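Side-chain contact in beta-galactoside alpha-2,6-sialyltransferase (Photobacterium sp., PDB 2Z4T), which transfers sialic acid from its CMP-linked donor to the galactose of acceptors such as lactose, forming an alpha-2,6 linkage: residues 208-213 against 280-285. Numbering follows the deposited sequence.
Sequences NLVPIL and YNWQKL
W282 drives the six-membered end of its indole against one flank of helix 205-216, where L209, V210 and L213 receive it. The setting is the N-terminal Rossmann-like half of a GT-B glycosyltransferase: the helix lies against parallel strands 194-201 and 222-230, and the short turn at 282-285 leads into strand 288-292 of the same sheet.

The packing is tightest at the outer rim of the benzo ring. CZ3 of W282 meets CD1 of L213 at 3.5 Å, an oblique approach, whereas CH2 lies 3.9 Å from CB of L209. Farther along the same leucine, CD1 sits over one face of the indole, 4.3 Å above its plane and offset toward the rim. V210 stands at the ring's edge, near its plane, its CG2 4.1 Å from W282 CH2. With CG1 placed anti to the backbone N (chi1 167°), it is CG2, beside that nitrogen, that turns to the indole; a short beta-branched chain suits this edge. L209 and L213, flexible branched chains one helical turn apart, can both fit themselves to a single broad ring, and both side chains also touch I227 of strand 222-230. Tryptophan suits the place because its flat, long side chain spans two backbones whose nearest CA atoms, those of L209 and W282, are 9.8 Å apart. L260 of helix 249-265 and L229 of strand 222-230 also touch the W282 side chain, and the polar NE1 is satisfied by a hydrogen bond to the hydroxyl of S205.

Away from this buried apolar patch the turn is more polar and faces solvent. Exposed K284, long and charged, makes a cation-pi contact with Y310, while the amide of partly exposed Q283 bridges two carbonyls: NE2 bonds Y310 O and also donates to O of Y280 at 3.1 Å, coming from above the carbonyl plane, with an N-H...O angle of 151°.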
loop_
_atom_site.group_PDB
_atom_site.type_symbol
_atom_site.label_atom_id
_atom_site.label_comp_id
_atom_site.label_asym_id
_atom_site.label_seq_id
_atom_site.Cartn_x
_atom_site.Cartn_y
_atom_site.Cartn_z
ATOM N N ASN A 208 -4.235 14.621 -0.186
ATOM C CA ASN A 208 -4.571 13.572 -1.143
ATOM C C ASN A 208 -6.079 13.374 -1.321
ATOM O O ASN A 208 -6.539 13.063 -2.423
ATOM C CB ASN A 208 -3.915 12.248 -0.765
ATOM C CG ASN A 208 -2.415 12.264 -0.976
ATOM O OD1 ASN A 208 -1.888 13.037 -1.793
ATOM N ND2 ASN A 208 -1.706 11.400 -0.241
ATOM N N LEU A 209 -6.854 13.539 -0.248
ATOM C CA LEU A 209 -8.249 13.107 -0.285
ATOM C C LEU A 209 -9.214 14.240 -0.438
ATOM O O LEU A 209 -10.215 14.106 -1.139
ATOM C CB LEU A 209 -8.604 12.229 0.899
ATOM C CG LEU A 209 -7.761 10.955 0.978
ATOM C CD1 LEU A 209 -8.339 10.062 2.024
ATOM C CD2 LEU A 209 -7.675 10.220 -0.345
ATOM N N VAL A 210 -8.890 15.371 0.183
ATOM C CA VAL A 210 -9.771 16.520 0.116
ATOM C C VAL A 210 -10.170 16.880 -1.314
ATOM O O VAL A 210 -11.359 17.021 -1.574
ATOM C CB VAL A 210 -9.251 17.762 0.898
ATOM C CG1 VAL A 210 -10.064 19.016 0.517
ATOM C CG2 VAL A 210 -9.312 17.509 2.408
ATOM N N PRO A 211 -9.200 17.020 -2.249
ATOM C CA PRO A 211 -9.655 17.447 -3.589
ATOM C C PRO A 211 -10.599 16.441 -4.224
ATOM O O PRO A 211 -11.433 16.823 -5.032
ATOM C CB PRO A 211 -8.363 17.558 -4.405
ATOM C CG PRO A 211 -7.287 17.652 -3.399
ATOM C CD PRO A 211 -7.736 16.839 -2.210
ATOM N N ILE A 212 -10.484 15.176 -3.853
ATOM C CA ILE A 212 -11.376 14.154 -4.374
ATOM C C ILE A 212 -12.743 14.269 -3.694
ATOM O O ILE A 212 -13.780 14.272 -4.363
ATOM C CB ILE A 212 -10.831 12.742 -4.144
ATOM C CG1 ILE A 212 -9.490 12.557 -4.868
ATOM C CG2 ILE A 212 -11.882 11.686 -4.589
ATOM C CD1 ILE A 212 -8.667 11.354 -4.358
ATOM N N LEU A 213 -12.741 14.385 -2.369
ATOM C CA LEU A 213 -13.982 14.355 -1.625
ATOM C C LEU A 213 -14.851 15.586 -1.873
ATOM O O LEU A 213 -16.087 15.507 -1.803
ATOM C CB LEU A 213 -13.733 14.111 -0.144
ATOM C CG LEU A 213 -13.290 12.667 0.119
ATOM C CD1 LEU A 213 -12.741 12.543 1.515
ATOM C CD2 LEU A 213 -14.433 11.671 -0.114
ATOM N N TYR A 280 -6.923 13.008 11.758
ATOM C CA TYR A 280 -7.590 12.021 12.598
ATOM C C TYR A 280 -9.093 12.251 12.756
ATOM O O TYR A 280 -9.657 11.984 13.805
ATOM C CB TYR A 280 -6.866 11.854 13.944
ATOM C CG TYR A 280 -5.446 11.358 13.742
ATOM C CD1 TYR A 280 -5.210 10.083 13.240
ATOM C CD2 TYR A 280 -4.338 12.191 14.001
ATOM C CE1 TYR A 280 -3.909 9.611 13.020
ATOM C CE2 TYR A 280 -3.044 11.743 13.795
ATOM C CZ TYR A 280 -2.837 10.443 13.294
ATOM O OH TYR A 280 -1.567 9.979 13.052
ATOM N N ASN A 281 -9.738 12.728 11.693
ATOM C CA ASN A 281 -11.190 12.894 11.681
ATOM C C ASN A 281 -11.901 12.160 10.554
ATOM O O ASN A 281 -13.139 12.218 10.480
ATOM C CB ASN A 281 -11.579 14.374 11.660
ATOM C CG ASN A 281 -11.654 14.964 13.035
ATOM O OD1 ASN A 281 -10.775 15.712 13.454
ATOM N ND2 ASN A 281 -12.696 14.620 13.761
ATOM N N TRP A 282 -11.152 11.453 9.696
ATOM C CA TRP A 282 -11.789 10.718 8.587
ATOM C C TRP A 282 -12.952 9.845 9.065
ATOM O O TRP A 282 -14.022 9.838 8.454
ATOM C CB TRP A 282 -10.781 9.904 7.745
ATOM C CG TRP A 282 -9.774 10.777 7.025
ATOM C CD1 TRP A 282 -8.412 10.779 7.193
ATOM C CD2 TRP A 282 -10.056 11.802 6.058
ATOM N NE1 TRP A 282 -7.838 11.733 6.390
ATOM C CE2 TRP A 282 -8.822 12.369 5.678
ATOM C CE3 TRP A 282 -11.227 12.275 5.461
ATOM C CZ2 TRP A 282 -8.731 13.399 4.731
ATOM C CZ3 TRP A 282 -11.135 13.308 4.530
ATOM C CH2 TRP A 282 -9.899 13.853 4.172
ATOM N N GLN A 283 -12.739 9.161 10.183
ATOM C CA GLN A 283 -13.710 8.220 10.745
ATOM C C GLN A 283 -14.974 8.887 11.273
ATOM O O GLN A 283 -16.001 8.221 11.453
ATOM C CB GLN A 283 -13.060 7.391 11.872
ATOM C CG GLN A 283 -12.960 8.096 13.239
ATOM C CD GLN A 283 -11.877 9.164 13.308
ATOM O OE1 GLN A 283 -11.283 9.545 12.297
ATOM N NE2 GLN A 283 -11.616 9.654 14.516
ATOM N N LYS A 284 -14.901 10.189 11.542
ATOM C CA LYS A 284 -16.076 10.929 11.999
ATOM C C LYS A 284 -16.990 11.325 10.845
ATOM O O LYS A 284 -18.124 11.718 11.077
ATOM C CB LYS A 284 -15.659 12.187 12.761
ATOM C CG LYS A 284 -14.916 11.928 14.054
ATOM C CD LYS A 284 -15.798 11.252 15.086
ATOM C CE LYS A 284 -14.959 10.433 16.028
ATOM N NZ LYS A 284 -15.661 10.159 17.299
ATOM N N LEU A 285 -16.495 11.226 9.607
ATOM C CA LEU A 285 -17.244 11.700 8.438
ATOM C C LEU A 285 -17.518 10.615 7.425
ATOM O O LEU A 285 -18.350 10.803 6.537
ATOM C CB LEU A 285 -16.518 12.858 7.749
ATOM C CG LEU A 285 -16.311 14.169 8.526
ATOM C CD1 LEU A 285 -15.245 15.017 7.875
ATOM C CD2 LEU A 285 -17.585 14.935 8.556
#